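Local coordinates for uncharacterized protein (Bacteroides eggerthii DSM 20697, PDB 4ECO) that is of unknown function but, as a leucine-rich repeat protein, probably binds other proteins through the surface of its curved solenoid, at residues 151-156 and 173-178; 156-161 and 459-464; 356-361 and 382-387; 404-409 and 435-440; 514-519 and 537-542. One frame throughout, in Å; residues are numbered along the deposited sequence. Where two conformers were deposited one is given.

Contact 1: 151-156 and 173-178; sequences DYDPRE and KSIKKS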
# COMPACT_ATOMS: atom_id res chain seq x y z
N ASP A 151 -0.15 -1.09 -1.52
CA ASP A 151 -1.60 -1.20 -1.69
C ASP A 151 -2.24 -2.09 -0.66
O ASP A 151 -1.70 -3.16 -0.34
CB ASP A 151 -1.97 -1.74 -3.08
CG ASP A 151 -1.89 -0.72 -4.18
OD1 ASP A 151 -1.91 0.51 -3.86
OD2 ASP A 151 -1.86 -1.13 -5.36
N TYR A 152 -3.37 -1.60 -0.12
CA TYR A 152 -4.18 -2.24 0.93
C TYR A 152 -5.62 -1.69 0.88
O TYR A 152 -5.80 -0.49 0.59
CB TYR A 152 -3.50 -1.95 2.29
CG TYR A 152 -4.07 -2.62 3.52
CD1 TYR A 152 -3.82 -3.96 3.78
CD2 TYR A 152 -4.67 -1.87 4.53
CE1 TYR A 152 -4.26 -4.57 4.96
CE2 TYR A 152 -5.11 -2.46 5.71
CZ TYR A 152 -4.89 -3.81 5.93
OH TYR A 152 -5.33 -4.36 7.09
N ASP A 153 -6.64 -2.54 1.18
CA ASP A 153 -8.02 -2.08 1.24
C ASP A 153 -8.36 -1.71 2.70
O ASP A 153 -8.46 -2.61 3.55
CB ASP A 153 -8.99 -3.11 0.66
CG ASP A 153 -10.44 -2.66 0.50
OD1 ASP A 153 -10.73 -1.45 0.76
OD2 ASP A 153 -11.28 -3.50 0.08
N PRO A 154 -8.56 -0.39 3.02
CA PRO A 154 -8.88 -0.02 4.41
C PRO A 154 -10.20 -0.64 4.90
O PRO A 154 -10.40 -0.69 6.12
CB PRO A 154 -8.96 1.51 4.35
CG PRO A 154 -8.15 1.89 3.14
CD PRO A 154 -8.43 0.80 2.16
N ARG A 155 -11.07 -1.18 3.99
CA ARG A 155 -12.33 -1.83 4.39
C ARG A 155 -12.05 -3.19 5.09
O ARG A 155 -12.92 -3.72 5.76
CB ARG A 155 -13.28 -2.01 3.20
CG ARG A 155 -13.60 -0.70 2.51
CD ARG A 155 -14.47 -0.89 1.29
NE ARG A 155 -13.87 -1.88 0.41
CZ ARG A 155 -14.53 -2.53 -0.55
NH1 ARG A 155 -15.82 -2.30 -0.75
NH2 ARG A 155 -13.90 -3.44 -1.29
N GLU A 156 -10.83 -3.69 5.01
CA GLU A 156 -10.35 -4.92 5.65
C GLU A 156 -10.64 -4.91 7.17
O GLU A 156 -10.94 -5.95 7.76
CB GLU A 156 -8.82 -5.06 5.37
CG GLU A 156 -8.16 -6.32 5.91
CD GLU A 156 -8.77 -7.66 5.52
OE1 GLU A 156 -9.21 -7.81 4.36
OE2 GLU A 156 -8.77 -8.57 6.38
N LYS A 173 -18.33 -3.43 -4.27
CA LYS A 173 -17.09 -4.13 -4.60
C LYS A 173 -16.72 -5.02 -3.41
O LYS A 173 -16.66 -4.54 -2.27
CB LYS A 173 -15.93 -3.16 -4.95
CG LYS A 173 -16.21 -2.14 -6.07
CD LYS A 173 -14.94 -1.35 -6.38
CE LYS A 173 -15.12 -0.23 -7.38
NZ LYS A 173 -13.81 0.37 -7.75
N SER A 174 -16.54 -6.32 -3.65
CA SER A 174 -16.20 -7.27 -2.59
C SER A 174 -14.82 -6.95 -2.01
O SER A 174 -13.99 -6.34 -2.69
CB SER A 174 -16.27 -8.71 -3.11
OG SER A 174 -17.61 -9.05 -3.44
N ILE A 175 -14.61 -7.32 -0.76
CA ILE A 175 -13.35 -7.07 -0.09
C ILE A 175 -12.49 -8.33 -0.24
O ILE A 175 -12.82 -9.40 0.29
CB ILE A 175 -13.60 -6.67 1.40
CG1 ILE A 175 -14.48 -5.40 1.49
CG2 ILE A 175 -12.28 -6.51 2.17
CD1 ILE A 175 -15.17 -5.18 2.77
N LYS A 176 -11.38 -8.17 -0.97
CA LYS A 176 -10.38 -9.21 -1.20
C LYS A 176 -9.52 -9.44 0.03
O LYS A 176 -9.23 -8.50 0.79
CB LYS A 176 -9.45 -8.82 -2.37
CG LYS A 176 -9.91 -9.21 -3.76
CD LYS A 176 -8.71 -9.03 -4.73
CE LYS A 176 -8.78 -9.88 -6.00
NZ LYS A 176 -7.42 -10.11 -6.60
N LYS A 177 -9.05 -10.69 0.20
CA LYS A 177 -8.12 -11.08 1.24
C LYS A 177 -6.82 -10.31 1.03
O LYS A 177 -6.41 -10.08 -0.12
CB LYS A 177 -7.88 -12.60 1.21
CG LYS A 177 -6.98 -13.16 2.33
CD LYS A 177 -6.71 -14.66 2.16
CE LYS A 177 -5.79 -15.18 3.24
NZ LYS A 177 -5.52 -16.63 3.06
N SER A 178 -6.19 -9.90 2.13
CA SER A 178 -4.95 -9.13 2.13
C SER A 178 -3.86 -9.87 1.41
O SER A 178 -3.68 -11.08 1.60
CB SER A 178 -4.53 -8.82 3.56
OG SER A 178 -5.57 -8.19 4.29
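The guanidinium of R155 carries I175 over one face, where CG1 lies 3.5 Å from NH2, offset toward the rim. The carbonyl oxygens of K173 and S174 sit at its edge. Also at the edge and in plane is the carboxylate of D153, gripped side-on in a salt bridge: NE reaches OD1 at 3.2 Å and NH2 reaches OD2 at 3.0 Å, each oxygen using its syn lone pair. A bend at chi3 (-52°) turns NE back to this partner. D153 OD1 also accepts from the backbone N of R155, met from above the carboxylate plane; this Asx turn helps hold the carboxylate where the guanidinium meets it. Across the contact, R155 NH1 donates to K173 O at 2.8 Å, and NH2 adds weak bonds to K173 O and S174 O. I175 CD1 packs on R155 CB at 3.7 Å. E156 CD comes within 3.5 Å of S178 OG, while its OE2 forms a salt bridge with K163. The contact thus ties the chain before helix 160-168 to the chain after it. Arginine suits the place because its edge serves a carboxylate and two carbonyls, and its charge, probably largely balanced by D153, can lie against an aliphatic side chain.

Contact 2: 156-161 and 459-464; sequences EDFSDL and LSSINL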
# COMPACT_ATOMS: atom_id res chain seq x y z
N GLU A 156 -10.83 -3.69 5.01
CA GLU A 156 -10.35 -4.92 5.65
C GLU A 156 -10.64 -4.91 7.17
O GLU A 156 -10.94 -5.95 7.76
CB GLU A 156 -8.82 -5.06 5.37
CG GLU A 156 -8.16 -6.32 5.91
CD GLU A 156 -8.77 -7.66 5.52
OE1 GLU A 156 -9.21 -7.81 4.36
OE2 GLU A 156 -8.77 -8.57 6.38
N ASP A 157 -10.56 -3.73 7.78
CA ASP A 157 -10.77 -3.53 9.21
C ASP A 157 -12.23 -3.64 9.62
O ASP A 157 -12.50 -3.58 10.83
CB ASP A 157 -10.21 -2.18 9.65
CG ASP A 157 -8.71 -2.21 9.75
OD1 ASP A 157 -8.17 -3.27 10.13
OD2 ASP A 157 -8.08 -1.16 9.48
N PHE A 158 -13.14 -3.82 8.65
CA PHE A 158 -14.54 -4.08 8.96
C PHE A 158 -14.67 -5.47 9.52
O PHE A 158 -13.89 -6.35 9.15
CB PHE A 158 -15.41 -3.92 7.73
CG PHE A 158 -15.76 -2.51 7.40
CD1 PHE A 158 -16.34 -1.68 8.35
CD2 PHE A 158 -15.64 -2.04 6.10
CE1 PHE A 158 -16.72 -0.38 8.03
CE2 PHE A 158 -16.03 -0.74 5.77
CZ PHE A 158 -16.55 0.08 6.75
N SER A 159 -15.65 -5.68 10.40
CA SER A 159 -15.88 -6.99 11.00
C SER A 159 -16.28 -8.00 9.93
O SER A 159 -16.78 -7.63 8.86
CB SER A 159 -16.96 -6.89 12.07
OG SER A 159 -18.23 -6.61 11.51
N ASP A 160 -16.11 -9.29 10.25
CA ASP A 160 -16.50 -10.35 9.35
C ASP A 160 -17.95 -10.20 8.99
O ASP A 160 -18.26 -10.27 7.80
CB ASP A 160 -16.19 -11.71 9.97
CG ASP A 160 -14.70 -12.01 9.96
OD1 ASP A 160 -14.00 -11.55 9.00
OD2 ASP A 160 -14.23 -12.68 10.89
N LEU A 161 -18.82 -9.83 9.97
CA LEU A 161 -20.26 -9.62 9.73
C LEU A 161 -20.47 -8.58 8.61
O LEU A 161 -21.11 -8.88 7.59
CB LEU A 161 -20.97 -9.19 11.03
CG LEU A 161 -22.42 -8.71 10.93
CD1 LEU A 161 -23.33 -9.79 10.47
CD2 LEU A 161 -22.92 -8.31 12.24
N LEU A 459 -20.35 8.87 1.50
CA LEU A 459 -19.99 7.70 2.30
C LEU A 459 -21.03 6.58 2.25
O LEU A 459 -22.18 6.77 2.65
CB LEU A 459 -19.76 8.11 3.76
CG LEU A 459 -18.55 8.97 4.01
CD1 LEU A 459 -18.63 9.61 5.36
CD2 LEU A 459 -17.26 8.18 3.83
N SER A 460 -20.61 5.41 1.79
CA SER A 460 -21.43 4.22 1.78
C SER A 460 -21.07 3.32 3.00
O SER A 460 -21.87 2.46 3.39
CB SER A 460 -21.28 3.46 0.45
OG SER A 460 -19.94 3.13 0.11
N SER A 461 -19.89 3.52 3.60
CA SER A 461 -19.44 2.76 4.77
C SER A 461 -18.51 3.58 5.67
O SER A 461 -17.69 4.37 5.18
CB SER A 461 -18.72 1.48 4.35
OG SER A 461 -17.53 1.77 3.66
N ILE A 462 -18.65 3.39 6.99
CA ILE A 462 -17.86 4.06 8.00
C ILE A 462 -17.40 3.05 9.06
O ILE A 462 -18.17 2.21 9.52
CB ILE A 462 -18.63 5.25 8.63
CG1 ILE A 462 -17.71 6.12 9.51
CG2 ILE A 462 -19.93 4.82 9.35
CD1 ILE A 462 -18.24 7.51 9.82
N ASN A 463 -16.13 3.16 9.46
CA ASN A 463 -15.60 2.30 10.50
C ASN A 463 -15.23 3.16 11.66
O ASN A 463 -14.35 3.98 11.55
CB ASN A 463 -14.41 1.50 10.00
CG ASN A 463 -14.14 0.27 10.81
OD1 ASN A 463 -14.47 0.15 12.02
ND2 ASN A 463 -13.50 -0.66 10.14
N LEU A 464 -15.97 3.03 12.75
CA LEU A 464 -15.74 3.83 13.96
C LEU A 464 -15.39 2.91 15.13
O LEU A 464 -15.42 3.32 16.28
CB LEU A 464 -16.96 4.69 14.26
CG LEU A 464 -16.99 6.00 13.51
CD1 LEU A 464 -18.39 6.57 13.46
CD2 LEU A 464 -16.03 6.99 14.12
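F158 and N463 lie against each other where the chain leading into helix 160-168 meets the inner surface of the leucine-rich repeat solenoid. Strand 461-463 is one rung of the parallel ladder that lines the concave side of such folds; L459, I462 and L464 occupy the inward leucine-type positions of the repeat, whereas S461 and N463 point to the ladder's other face, toward residues 157-158. One hydrogen bond crosses the contact. N463 ND2 donates to D157 O at 3.2 Å, with a fairly straight N-H...O angle of 159° and the acceptor in the amide plane, although the donor stands above the plane of the carbonyl. CG of N463, anti to the backbone N (chi1 -159°), carries the amide toward the incoming segment. A further polar element is the helix start: S159, at the N-cap of helix 160-168, uses OG to cap I162 N and to bond D519, and its backbone N reaches D494. The rest is van der Waals contact around the phenyl ring. Ring and amide planes are only 5° apart, and the two side chains run antiparallel alongside each other, with F158 CD1 3.5 Å from N463 ND2 and CE1 3.6 Å from N463 CB. At the far end of the ring, CZ touches S461 CB at 3.5 Å; the small serine admits the phenyl tip, and its own OG is bonded to S437 OG. Finally, the ring edge faces the strand backbone, F158 CE1 lying 3.3 Å from I462 O, close to the ring plane.

Contact 3: 356-361 and 382-387; sequences ASLNLA and LSFAHN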
# COMPACT_ATOMS: atom_id res chain seq x y z
N ALA A 356 -1.97 10.76 -7.07
CA ALA A 356 -2.84 9.63 -7.41
C ALA A 356 -2.74 8.55 -6.32
O ALA A 356 -3.68 7.79 -6.07
CB ALA A 356 -2.45 9.06 -8.76
N SER A 357 -1.57 8.50 -5.65
CA SER A 357 -1.26 7.61 -4.54
C SER A 357 -0.64 8.41 -3.43
O SER A 357 0.20 9.24 -3.70
CB SER A 357 -0.31 6.49 -4.97
OG SER A 357 -0.96 5.44 -5.68
N LEU A 358 -1.02 8.14 -2.20
CA LEU A 358 -0.42 8.71 -1.00
C LEU A 358 -0.58 7.71 0.13
O LEU A 358 -1.67 7.22 0.40
CB LEU A 358 -0.99 10.10 -0.64
CG LEU A 358 -0.38 10.82 0.57
CD1 LEU A 358 1.09 11.19 0.33
CD2 LEU A 358 -1.20 12.04 0.92
N ASN A 359 0.53 7.34 0.71
CA ASN A 359 0.57 6.39 1.81
C ASN A 359 1.65 6.83 2.80
O ASN A 359 2.84 6.72 2.50
CB ASN A 359 0.80 4.96 1.30
CG ASN A 359 0.39 3.89 2.29
OD1 ASN A 359 0.77 3.93 3.48
ND2 ASN A 359 -0.40 2.92 1.81
N LEU A 360 1.22 7.40 3.95
CA LEU A 360 2.09 7.92 5.02
C LEU A 360 1.96 7.06 6.29
O LEU A 360 2.35 7.49 7.39
CB LEU A 360 1.70 9.38 5.32
CG LEU A 360 1.81 10.39 4.15
CD1 LEU A 360 1.23 11.73 4.52
CD2 LEU A 360 3.24 10.55 3.68
N ALA A 361 1.44 5.82 6.14
CA ALA A 361 1.18 4.96 7.28
C ALA A 361 2.46 4.57 8.00
O ALA A 361 3.54 4.56 7.41
CB ALA A 361 0.42 3.73 6.85
N LEU A 382 -6.16 6.01 -0.09
CA LEU A 382 -5.13 6.79 0.63
C LEU A 382 -5.00 6.29 2.04
O LEU A 382 -5.98 5.75 2.59
CB LEU A 382 -5.44 8.29 0.67
CG LEU A 382 -5.71 9.03 -0.62
CD1 LEU A 382 -6.20 10.41 -0.30
CD2 LEU A 382 -4.47 9.06 -1.52
N SER A 383 -3.80 6.47 2.63
CA SER A 383 -3.58 6.03 4.00
C SER A 383 -2.72 6.99 4.83
O SER A 383 -1.60 7.36 4.44
CB SER A 383 -2.95 4.66 4.05
OG SER A 383 -2.93 4.24 5.41
N PHE A 384 -3.26 7.31 6.02
CA PHE A 384 -2.66 8.12 7.06
C PHE A 384 -2.66 7.30 8.34
O PHE A 384 -2.48 7.84 9.44
CB PHE A 384 -3.42 9.43 7.23
CG PHE A 384 -3.54 10.26 5.98
CD1 PHE A 384 -4.59 10.06 5.09
CD2 PHE A 384 -2.61 11.27 5.72
CE1 PHE A 384 -4.72 10.86 3.94
CE2 PHE A 384 -2.74 12.07 4.57
CZ PHE A 384 -3.81 11.87 3.70
N ALA A 385 -2.88 5.98 8.20
CA ALA A 385 -2.97 5.05 9.32
C ALA A 385 -1.67 4.97 10.14
O ALA A 385 -0.58 5.17 9.60
CB ALA A 385 -3.35 3.68 8.82
N HIS A 386 -1.79 4.66 11.45
CA HIS A 386 -0.69 4.45 12.38
C HIS A 386 0.21 5.67 12.44
O HIS A 386 1.35 5.64 12.00
CB HIS A 386 0.11 3.19 12.04
CG HIS A 386 -0.68 1.94 12.20
ND1 HIS A 386 -0.67 1.22 13.38
CD2 HIS A 386 -1.49 1.31 11.31
CE1 HIS A 386 -1.45 0.18 13.18
NE2 HIS A 386 -1.98 0.19 11.95
N ASN A 387 -0.34 6.75 12.98
CA ASN A 387 0.33 8.01 13.23
C ASN A 387 -0.23 8.58 14.52
O ASN A 387 -0.86 7.84 15.29
CB ASN A 387 0.18 9.00 12.06
CG ASN A 387 1.02 8.68 10.85
OD1 ASN A 387 2.22 8.91 10.82
ND2 ASN A 387 0.38 8.23 9.77
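N387 ND2 joins the two segments through both of its N-H groups: one goes across to L360 O at 3.2 Å, the other to F384 O in its own segment at 2.9 Å. Both oxygens lie in the amide plane of N387, though the nitrogen stands above each carbonyl plane. Its OD1 accepts from I365 N, so the whole amide is engaged. An alanine here would remove that amide, and the L360 and F384 carbonyls would probably each lose this donor and I365 N its acceptor. Backbone bonds continue the link: L360 N to S383 O at 2.9 Å and S383 N to L358 O at 3.2 Å. This is the leucine-rich repeat pattern, in which the asparagine of the repeat consensus, after the short strand, ties neighbouring coils together; N363 and N412 likewise donate to L360 O and F384 O. Leucine-type residues fill the interior. L358 CD2 meets F384 CZ at 3.8 Å, the side chains crossing at about a right angle, while L360 lies alongside F384 with CD1 4.0 Å from CE2. L382 CD2 lies 3.7 Å from L358 CB. On the sheet face of N359 and S383, S383 OG accepts from A385 N in an ST turn, and A361 CB packs 3.7 Å from that same OG.

Contact 4: 404-409 and 435-440; sequences MSAIDF and VSSINL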
# COMPACT_ATOMS: atom_id res chain seq x y z
N MSE A 404 -13.29 8.90 -4.32
CA MSE A 404 -12.27 7.94 -3.90
C MSE A 404 -12.94 6.69 -3.31
O MSE A 404 -14.09 6.76 -2.85
CB MSE A 404 -11.33 8.59 -2.87
CG MSE A 404 -10.65 9.88 -3.37
SE MSE A 404 -9.39 10.62 -2.08
CE MSE A 404 -10.63 11.45 -0.88
N SER A 405 -12.25 5.55 -3.38
CA SER A 405 -12.77 4.27 -2.87
C SER A 405 -12.81 4.29 -1.33
O SER A 405 -13.90 4.17 -0.77
CB SER A 405 -11.95 3.09 -3.37
OG SER A 405 -12.35 2.63 -4.66
N ALA A 406 -11.65 4.46 -0.65
CA ALA A 406 -11.54 4.45 0.81
C ALA A 406 -10.34 5.25 1.31
O ALA A 406 -9.29 5.27 0.66
CB ALA A 406 -11.43 3.01 1.32
N ILE A 407 -10.47 5.84 2.50
CA ILE A 407 -9.38 6.59 3.13
C ILE A 407 -9.15 6.00 4.53
O ILE A 407 -10.10 5.69 5.25
CB ILE A 407 -9.66 8.11 3.13
CG1 ILE A 407 -8.41 8.91 3.48
CG2 ILE A 407 -10.90 8.51 3.96
CD1 ILE A 407 -8.41 10.24 2.85
N ASP A 408 -7.88 5.73 4.86
CA ASP A 408 -7.56 5.09 6.13
C ASP A 408 -6.96 6.09 7.08
O ASP A 408 -5.86 6.62 6.84
CB ASP A 408 -6.61 3.91 5.91
CG ASP A 408 -6.55 2.88 7.03
OD1 ASP A 408 -6.91 3.23 8.18
OD2 ASP A 408 -6.11 1.75 6.77
N PHE A 409 -7.71 6.37 8.17
CA PHE A 409 -7.26 7.23 9.27
C PHE A 409 -7.14 6.43 10.58
O PHE A 409 -6.99 7.02 11.66
CB PHE A 409 -8.18 8.44 9.47
CG PHE A 409 -8.20 9.45 8.37
CD1 PHE A 409 -7.16 10.36 8.22
CD2 PHE A 409 -9.30 9.55 7.52
CE1 PHE A 409 -7.19 11.32 7.20
CE2 PHE A 409 -9.32 10.51 6.50
CZ PHE A 409 -8.27 11.38 6.34
N VAL A 435 -15.23 10.51 -0.72
CA VAL A 435 -14.81 9.11 -0.58
C VAL A 435 -16.02 8.24 -0.20
O VAL A 435 -16.93 8.71 0.47
CB VAL A 435 -13.64 8.97 0.45
CG1 VAL A 435 -14.07 9.30 1.88
CG2 VAL A 435 -13.02 7.59 0.38
N SER A 436 -16.01 6.98 -0.65
CA SER A 436 -17.07 5.99 -0.38
C SER A 436 -16.88 5.35 1.01
O SER A 436 -17.88 5.08 1.68
CB SER A 436 -17.09 4.92 -1.46
OG SER A 436 -17.25 5.46 -2.76
N SER A 437 -15.62 5.12 1.45
CA SER A 437 -15.39 4.48 2.75
C SER A 437 -14.37 5.23 3.61
O SER A 437 -13.31 5.63 3.12
CB SER A 437 -14.91 3.04 2.54
OG SER A 437 -14.82 2.31 3.76
N ILE A 438 -14.67 5.40 4.90
CA ILE A 438 -13.74 6.07 5.81
C ILE A 438 -13.45 5.11 6.97
O ILE A 438 -14.36 4.53 7.57
CB ILE A 438 -14.20 7.51 6.27
CG1 ILE A 438 -13.09 8.22 7.06
CG2 ILE A 438 -15.53 7.53 7.00
CD1 ILE A 438 -13.17 9.68 7.09
N ASN A 439 -12.17 4.91 7.23
CA ASN A 439 -11.73 4.04 8.31
C ASN A 439 -11.20 4.91 9.41
O ASN A 439 -10.10 5.45 9.30
CB ASN A 439 -10.69 3.02 7.82
CG ASN A 439 -10.32 1.98 8.87
OD1 ASN A 439 -10.58 2.12 10.07
ND2 ASN A 439 -9.70 0.92 8.42
N LEU A 440 -12.01 5.10 10.44
CA LEU A 440 -11.66 5.89 11.62
C LEU A 440 -11.52 4.99 12.86
O LEU A 440 -11.59 5.49 13.99
CB LEU A 440 -12.70 6.99 11.85
CG LEU A 440 -12.64 8.17 10.90
CD1 LEU A 440 -13.92 8.96 10.95
CD2 LEU A 440 -11.45 9.05 11.21
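A406 pairs with S437, I407 with I438 and D408 with N439 as strands 406-408 and 437-439 run parallel, their axes 4.7 Å apart and their directions differing by 10°. I407 N bonds to S437 O, N439 N to I407 O, and F409 N closes the ladder on N439 O at 2.8 Å. At the corner at S405 and S436, S436 N donates to M404 O at 2.9 Å. The face of M404 (selenomethionine), I407, V435 and I438 looks into the solenoid core of the leucine-rich repeats. There I407 and I438 lie side by side, CG2 to CG1 3.8 Å; V435 CG1 touches I407 CG2 at 3.9 Å, and I438 CD1 reaches F409 CD2 at 3.9 Å. Branched and aromatic side chains suit these sites because they pack against their counterparts of the next coil in the hydrophobic interior. On the other face, D408 and N439 point the same way, with carboxylate and amide planes 10° apart and OD1 3.6 Å from ND2. D408 OD1 bonds S410 OG, while N439 OD1 bonds S441 OG. An alanine in place of D408 would lose the carboxylate, and S410 OG would probably be left without that partner and the N439 amide without its flat neighbour. The two faces therefore divide the labour: hydrocarbon inward, small and polar groups outward, where A406 and D408 pack on P154 and N439 donates to the D157 carboxylate.

Contact 5: 514-519 and 537-542; sequences YLVGID and TLKGFG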
# COMPACT_ATOMS: atom_id res chain seq x y z
N TYR A 514 -31.24 2.53 3.14
CA TYR A 514 -30.56 1.43 2.46
C TYR A 514 -29.50 0.73 3.33
O TYR A 514 -28.68 -0.01 2.79
CB TYR A 514 -29.93 1.97 1.17
CG TYR A 514 -30.97 2.52 0.23
CD1 TYR A 514 -31.85 1.68 -0.44
CD2 TYR A 514 -31.11 3.89 0.06
CE1 TYR A 514 -32.84 2.20 -1.28
CE2 TYR A 514 -32.10 4.42 -0.77
CZ TYR A 514 -32.96 3.57 -1.44
OH TYR A 514 -33.95 4.08 -2.25
N LEU A 515 -29.57 0.88 4.68
CA LEU A 515 -28.63 0.24 5.59
C LEU A 515 -28.58 -1.29 5.35
O LEU A 515 -29.63 -1.91 5.22
CB LEU A 515 -29.00 0.54 7.05
CG LEU A 515 -28.00 0.01 8.10
CD1 LEU A 515 -26.65 0.68 7.97
CD2 LEU A 515 -28.56 0.15 9.51
N VAL A 516 -27.37 -1.87 5.25
CA VAL A 516 -27.22 -3.30 4.97
C VAL A 516 -26.61 -4.01 6.21
O VAL A 516 -27.11 -5.06 6.63
CB VAL A 516 -26.38 -3.53 3.67
CG1 VAL A 516 -25.95 -4.98 3.53
CG2 VAL A 516 -27.18 -3.12 2.44
N GLY A 517 -25.57 -3.42 6.78
CA GLY A 517 -24.88 -3.98 7.93
C GLY A 517 -24.54 -2.99 9.01
O GLY A 517 -24.10 -1.87 8.74
N ILE A 518 -24.74 -3.41 10.24
CA ILE A 518 -24.40 -2.63 11.41
C ILE A 518 -23.83 -3.60 12.47
O ILE A 518 -24.41 -4.66 12.75
CB ILE A 518 -25.58 -1.76 11.93
CG1 ILE A 518 -25.12 -0.82 13.08
CG2 ILE A 518 -26.82 -2.58 12.26
CD1 ILE A 518 -25.96 0.42 13.25
N ASP A 519 -22.65 -3.24 13.02
CA ASP A 519 -22.06 -4.05 14.07
C ASP A 519 -21.84 -3.22 15.32
O ASP A 519 -21.03 -2.31 15.33
CB ASP A 519 -20.77 -4.72 13.62
CG ASP A 519 -20.43 -5.97 14.42
OD1 ASP A 519 -20.82 -6.05 15.61
OD2 ASP A 519 -19.76 -6.87 13.85
N THR A 537 -33.75 -3.21 4.02
CA THR A 537 -32.56 -3.71 3.30
C THR A 537 -31.51 -4.38 4.20
O THR A 537 -30.64 -5.09 3.68
CB THR A 537 -31.88 -2.55 2.55
OG1 THR A 537 -31.67 -1.49 3.47
CG2 THR A 537 -32.70 -2.05 1.39
N LEU A 538 -31.59 -4.17 5.54
CA LEU A 538 -30.67 -4.70 6.55
C LEU A 538 -30.51 -6.19 6.43
O LEU A 538 -31.50 -6.91 6.54
CB LEU A 538 -31.14 -4.34 7.97
CG LEU A 538 -30.23 -4.76 9.11
CD1 LEU A 538 -29.01 -3.85 9.20
CD2 LEU A 538 -30.98 -4.73 10.39
N LYS A 539 -29.27 -6.64 6.19
CA LYS A 539 -28.86 -8.03 6.02
C LYS A 539 -28.20 -8.61 7.28
O LYS A 539 -28.37 -9.80 7.56
CB LYS A 539 -27.90 -8.15 4.83
CG LYS A 539 -28.45 -8.94 3.65
CD LYS A 539 -27.34 -9.28 2.65
CE LYS A 539 -27.05 -8.13 1.72
NZ LYS A 539 -25.69 -8.24 1.11
N GLY A 540 -27.43 -7.79 8.00
CA GLY A 540 -26.73 -8.25 9.21
C GLY A 540 -26.70 -7.29 10.38
O GLY A 540 -26.51 -6.09 10.21
N PHE A 541 -26.82 -7.85 11.59
CA PHE A 541 -26.83 -7.13 12.86
C PHE A 541 -25.97 -7.86 13.90
O PHE A 541 -26.15 -9.06 14.11
CB PHE A 541 -28.29 -7.00 13.38
CG PHE A 541 -28.48 -5.94 14.43
CD1 PHE A 541 -28.23 -6.22 15.77
CD2 PHE A 541 -28.89 -4.66 14.08
CE1 PHE A 541 -28.39 -5.22 16.75
CE2 PHE A 541 -29.05 -3.66 15.05
CZ PHE A 541 -28.81 -3.96 16.39
N GLY A 542 -25.06 -7.12 14.52
CA GLY A 542 -24.16 -7.62 15.55
C GLY A 542 -24.31 -6.85 16.84
O GLY A 542 -24.28 -5.61 16.83
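K539 and V516 lie side by side at the entry to two adjacent parallel strands of the leucine-rich repeat solenoid, 517-519 and 540-542, whose axes are 4.9 Å apart. K539 CB sits 3.7 Å from V516 O and 3.9 Å from V516 CG1. A bend at chi3 (-82°) brings CE back onto V516 CG1, at 3.8 Å. NZ then bonds C165 O of helix 160-168, so a long lysine suits the site: its methylenes lie beside valine while its charged end reaches a carbonyl beyond the ladder. Nearby, V516 O accepts two bonds, from K539 N at 2.7 Å on a lone pair in the carbonyl plane and from G540 N. The regular ladder follows, with I518 N bonded to G540 O and G542 N to I518 O. On the interior face, L515, I518, L538 and F541 hold the leucine-type positions. L515 CD2 and I518 CG2 each meet L538 CD1 at 4.0 Å, and I518 CG2 packs on F541 CD2 at 3.5 Å; F541 also meets the ring of F528. G517, G540 and G542 present no side chains to the opposite face, where L161 of helix 160-168 lies beside G542; a CB on G542 would probably run into D519 OD1. D519 is the exception on that face, with OD1 bonded to S521 OG and OD2 to S159 OG. At the other end, T537 holds OG1 between its backbone N and carbonyl carbon (chi1 51°), and this hydroxyl donates to L515 O at 2.7 Å from above the carbonyl plane.

Contacts 3, 4 and 5 join neighbouring parallel strands at successive places along the solenoid and follow one another in the chain; their centres lie about 11 Å (3 to 4), 19 Å (4 to 5) and 29 Å (3 to 5) apart. Strands 381-383 and 404-408 adjoin, which links contact 3 to contact 4, and strand 435-439 neighbours the 461-463 strand of contact 2. Contacts 1 and 2 share E156 and belong to the earlier excursion around helix 160-168. Contact 1 closes that excursion on itself, whereas contact 2, spanning almost 300 residues, docks it on the ladder. The excursion touches contacts 4 and 5, so part of the concave face, which often binds partners in this family, is probably covered.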